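Local coordinates for protein TBC1 domain family member 22A (Homo sapiens, PDB 2QFZ) that probably acts through its TBC domain as a GTPase-activating protein for Rab family small GTPases, at residues M219-V231 with L282-K294. Sequence-based numbering, arbitrary orientation. Where two conformers were deposited one is given.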
# COMPACT_ATOMS: atom_id res chain seq x y z
N MET A 219 -10.36 -5.57 -15.96
CA MET A 219 -9.94 -6.93 -15.64
C MET A 219 -10.61 -7.46 -14.39
O MET A 219 -10.90 -8.62 -14.31
CB MET A 219 -8.43 -7.02 -15.47
CG MET A 219 -7.65 -6.72 -16.74
SD MET A 219 -5.91 -7.05 -16.43
CE MET A 219 -5.40 -5.47 -15.74
N LEU A 220 -10.87 -6.59 -13.41
CA LEU A 220 -11.66 -6.97 -12.23
C LEU A 220 -13.05 -7.41 -12.64
O LEU A 220 -13.62 -8.37 -12.09
CB LEU A 220 -11.74 -5.85 -11.18
CG LEU A 220 -12.69 -6.07 -9.99
CD1 LEU A 220 -12.20 -7.18 -9.09
CD2 LEU A 220 -12.91 -4.81 -9.18
N GLU A 221 -13.61 -6.68 -13.59
CA GLU A 221 -14.94 -6.95 -14.08
C GLU A 221 -14.94 -8.32 -14.78
O GLU A 221 -15.81 -9.15 -14.50
CB GLU A 221 -15.45 -5.80 -15.00
CG GLU A 221 -16.75 -6.18 -15.72
CD GLU A 221 -17.54 -5.01 -16.32
OE1 GLU A 221 -16.99 -3.88 -16.40
OE2 GLU A 221 -18.73 -5.24 -16.71
N GLU A 222 -13.95 -8.58 -15.65
CA GLU A 222 -13.84 -9.87 -16.35
C GLU A 222 -13.60 -11.03 -15.37
O GLU A 222 -14.08 -12.16 -15.60
CB GLU A 222 -12.71 -9.87 -17.39
CG GLU A 222 -12.84 -8.79 -18.47
CD GLU A 222 -14.06 -9.00 -19.36
OE1 GLU A 222 -13.94 -9.76 -20.35
OE2 GLU A 222 -15.13 -8.38 -19.07
N LEU A 223 -12.86 -10.77 -14.30
CA LEU A 223 -12.57 -11.78 -13.30
C LEU A 223 -13.84 -12.13 -12.52
O LEU A 223 -14.22 -13.29 -12.44
CB LEU A 223 -11.46 -11.29 -12.39
CG LEU A 223 -11.04 -12.11 -11.19
CD1 LEU A 223 -10.72 -13.55 -11.59
CD2 LEU A 223 -9.84 -11.38 -10.60
N VAL A 224 -14.53 -11.13 -12.00
CA VAL A 224 -15.75 -11.39 -11.23
C VAL A 224 -16.91 -12.00 -12.07
O VAL A 224 -17.72 -12.79 -11.55
CB VAL A 224 -16.20 -10.13 -10.44
CG1 VAL A 224 -17.55 -10.36 -9.82
CG2 VAL A 224 -15.19 -9.84 -9.34
N SER A 225 -16.98 -11.66 -13.35
CA SER A 225 -17.96 -12.31 -14.23
C SER A 225 -17.75 -13.81 -14.26
O SER A 225 -18.71 -14.55 -14.37
CB SER A 225 -17.90 -11.76 -15.65
OG SER A 225 -16.69 -12.08 -16.28
N ARG A 226 -16.48 -14.23 -14.15
CA ARG A 226 -16.08 -15.65 -14.17
C ARG A 226 -16.18 -16.34 -12.80
O ARG A 226 -16.52 -17.51 -12.73
CB ARG A 226 -14.66 -15.84 -14.73
CG ARG A 226 -14.46 -15.40 -16.18
CD ARG A 226 -13.01 -15.64 -16.64
N ILE A 227 -15.88 -15.65 -11.70
CA ILE A 227 -15.86 -16.35 -10.42
C ILE A 227 -17.16 -16.28 -9.65
O ILE A 227 -17.40 -17.12 -8.77
CB ILE A 227 -14.67 -15.92 -9.48
CG1 ILE A 227 -14.78 -14.45 -9.06
CG2 ILE A 227 -13.36 -16.23 -10.15
CD1 ILE A 227 -14.32 -14.16 -7.65
N ASP A 228 -17.98 -15.28 -9.95
CA ASP A 228 -19.20 -15.01 -9.22
C ASP A 228 -20.16 -14.24 -10.09
O ASP A 228 -20.34 -13.01 -9.97
CB ASP A 228 -18.90 -14.23 -7.94
CG ASP A 228 -19.93 -14.48 -6.87
OD1 ASP A 228 -21.10 -14.73 -7.22
OD2 ASP A 228 -19.58 -14.39 -5.67
N GLU A 229 -20.77 -14.98 -11.00
CA GLU A 229 -21.56 -14.41 -12.04
C GLU A 229 -22.83 -13.86 -11.44
O GLU A 229 -23.40 -12.93 -11.97
CB GLU A 229 -21.85 -15.47 -13.12
N GLN A 230 -23.26 -14.41 -10.30
CA GLN A 230 -24.45 -13.90 -9.62
C GLN A 230 -24.22 -12.47 -9.07
O GLN A 230 -25.02 -11.57 -9.32
CB GLN A 230 -24.89 -14.86 -8.52
CG GLN A 230 -26.29 -14.63 -8.05
CD GLN A 230 -26.71 -15.56 -6.92
OE1 GLN A 230 -25.97 -16.48 -6.52
NE2 GLN A 230 -27.91 -15.33 -6.40
N VAL A 231 -23.11 -12.25 -8.37
CA VAL A 231 -22.73 -10.88 -7.96
C VAL A 231 -22.59 -9.94 -9.21
O VAL A 231 -23.14 -8.87 -9.24
CB VAL A 231 -21.45 -10.88 -7.09
CG1 VAL A 231 -20.90 -9.47 -6.92
CG2 VAL A 231 -21.73 -11.56 -5.72
N LEU A 282 -5.36 -7.33 -7.94
CA LEU A 282 -6.61 -7.63 -8.65
C LEU A 282 -7.43 -8.74 -7.98
O LEU A 282 -8.61 -8.61 -7.80
CB LEU A 282 -6.33 -8.06 -10.09
CG LEU A 282 -5.63 -7.11 -11.04
CD1 LEU A 282 -6.05 -7.43 -12.46
CD2 LEU A 282 -5.91 -5.65 -10.72
N TYR A 283 -6.77 -9.83 -7.62
CA TYR A 283 -7.42 -11.00 -7.00
C TYR A 283 -7.88 -10.72 -5.60
O TYR A 283 -8.83 -11.31 -5.18
CB TYR A 283 -6.47 -12.20 -6.99
CG TYR A 283 -6.13 -12.60 -8.37
CD1 TYR A 283 -7.00 -13.40 -9.13
CD2 TYR A 283 -4.98 -12.16 -8.96
CE1 TYR A 283 -6.69 -13.74 -10.47
CE2 TYR A 283 -4.66 -12.50 -10.29
CZ TYR A 283 -5.53 -13.28 -11.02
OH TYR A 283 -5.17 -13.63 -12.30
N VAL A 284 -7.15 -9.86 -4.87
CA VAL A 284 -7.58 -9.41 -3.55
C VAL A 284 -8.86 -8.57 -3.68
O VAL A 284 -9.80 -8.70 -2.85
CB VAL A 284 -6.43 -8.64 -2.79
CG1 VAL A 284 -6.95 -8.03 -1.46
CG2 VAL A 284 -5.26 -9.58 -2.53
N CYS A 285 -8.92 -7.73 -4.72
CA CYS A 285 -10.11 -6.94 -4.97
C CYS A 285 -11.35 -7.84 -5.28
O CYS A 285 -12.45 -7.57 -4.82
CB CYS A 285 -9.87 -5.92 -6.10
SG CYS A 285 -8.93 -4.43 -5.55
N ALA A 286 -11.13 -8.89 -6.05
CA ALA A 286 -12.18 -9.85 -6.41
C ALA A 286 -12.70 -10.59 -5.19
O ALA A 286 -13.92 -10.69 -4.99
CB ALA A 286 -11.66 -10.82 -7.48
N ALA A 287 -11.77 -11.05 -4.34
CA ALA A 287 -12.12 -11.66 -3.04
C ALA A 287 -12.80 -10.68 -2.06
O ALA A 287 -13.72 -11.05 -1.30
CB ALA A 287 -10.89 -12.32 -2.42
N PHE A 288 -12.39 -9.43 -2.09
CA PHE A 288 -12.99 -8.42 -1.22
C PHE A 288 -14.46 -8.21 -1.59
O PHE A 288 -15.34 -8.16 -0.71
CB PHE A 288 -12.19 -7.12 -1.33
CG PHE A 288 -12.50 -6.12 -0.30
CD1 PHE A 288 -12.36 -6.40 1.05
CD2 PHE A 288 -12.91 -4.85 -0.68
CE1 PHE A 288 -12.62 -5.42 2.03
CE2 PHE A 288 -13.17 -3.86 0.29
CZ PHE A 288 -13.03 -4.14 1.63
N LEU A 289 -14.73 -8.11 -2.88
CA LEU A 289 -16.09 -7.97 -3.35
C LEU A 289 -17.00 -9.17 -2.96
O LEU A 289 -18.10 -8.98 -2.40
CB LEU A 289 -16.10 -7.72 -4.87
CG LEU A 289 -17.41 -7.29 -5.52
CD1 LEU A 289 -17.99 -6.02 -4.95
CD2 LEU A 289 -17.15 -7.16 -7.01
N VAL A 290 -16.54 -10.39 -3.21
CA VAL A 290 -17.38 -11.55 -3.03
C VAL A 290 -17.46 -12.00 -1.58
O VAL A 290 -18.35 -12.77 -1.27
CB VAL A 290 -17.07 -12.72 -4.04
CG1 VAL A 290 -17.23 -12.24 -5.49
CG2 VAL A 290 -15.72 -13.37 -3.83
N ARG A 291 -16.59 -11.47 -0.71
CA ARG A 291 -16.72 -11.58 0.75
C ARG A 291 -18.09 -11.07 1.24
O ARG A 291 -18.68 -11.66 2.15
CB ARG A 291 -15.55 -10.85 1.46
CG ARG A 291 -15.73 -10.47 2.95
CD ARG A 291 -15.60 -11.66 3.93
NE ARG A 291 -15.87 -11.21 5.31
CZ ARG A 291 -17.09 -11.06 5.85
NH1 ARG A 291 -18.19 -11.33 5.16
NH2 ARG A 291 -17.21 -10.65 7.10
N TRP A 292 -18.64 -10.03 0.61
CA TRP A 292 -20.00 -9.54 1.02
C TRP A 292 -21.05 -9.87 0.01
O TRP A 292 -22.02 -9.11 -0.16
CB TRP A 292 -19.98 -8.06 1.29
CG TRP A 292 -19.33 -7.74 2.59
CD1 TRP A 292 -19.88 -7.82 3.85
CD2 TRP A 292 -18.00 -7.30 2.76
NE1 TRP A 292 -18.97 -7.45 4.79
CE2 TRP A 292 -17.80 -7.12 4.15
CE3 TRP A 292 -16.96 -7.05 1.89
CZ2 TRP A 292 -16.60 -6.69 4.66
CZ3 TRP A 292 -15.79 -6.62 2.39
CH2 TRP A 292 -15.60 -6.45 3.78
N ARG A 293 -20.91 -10.99 -0.67
CA ARG A 293 -21.84 -11.34 -1.68
C ARG A 293 -23.28 -11.37 -1.12
O ARG A 293 -24.21 -10.97 -1.82
CB ARG A 293 -21.45 -12.64 -2.37
CG ARG A 293 -21.42 -13.88 -1.50
CD ARG A 293 -21.08 -15.13 -2.35
NE ARG A 293 -21.76 -15.16 -3.65
CZ ARG A 293 -22.99 -15.64 -3.89
NH1 ARG A 293 -23.75 -16.17 -2.92
NH2 ARG A 293 -23.46 -15.60 -5.13
N LYS A 294 -23.44 -11.81 0.14
CA LYS A 294 -24.76 -11.94 0.79
C LYS A 294 -25.45 -10.59 0.95
O LYS A 294 -26.59 -10.41 0.53
CB LYS A 294 -24.59 -12.60 2.18
CG LYS A 294 -25.84 -12.58 3.12
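Ala286 sets its methyl as a knob into a hole formed by Leu220, Leu223, Val224 and Ile227, where residues 282-291 cross residues 219-227 at -51°. Nearest to the methyl is Leu223, whose CD2 lies 3.7 Å from Ala286 CB and also meets Tyr283 CD1, the leucine and tyrosine side chains crossing at about a right angle. Leu220, another wall of the hole, brings its CD1 to 3.6 Å from the backbone N of Ala286. Further along, Val224 CG2 touches Leu289 CD2, and Ile227 CD1 lies against both methyls of Val290. This apolar packing joins two long helices of the all-helical TBC domain.

Beyond Ile227 and Val290, where Asp228 and Trp292 are N-caps of the next helices, the chemistry turns polar. With CG between its backbone N and carbonyl carbon (chi1 62°) and a bend at chi3, Arg293 grips the Asp228 carboxylate side-on: NE bonds OD2 (3.1 Å) and NH2 bonds OD1 (3.3 Å), each oxygen using its syn lone pair. NH2 of Arg293 donates again, to Gln230 OE1 (3.0 Å), from above the amide's carbonyl plane. Val231 CG2 packs on Arg293 CB at 3.5 Å. A methionine in place of Arg293 would probably leave the Asp228 carboxylate without this positive charge and freer to turn out of its capping position, and Gln230 OE1 without this donor. The two-nitrogen grip, its planes only 15° apart, probably fixes the carboxylate's rotation while OD1 accepts a weak capping bond from Val231 N.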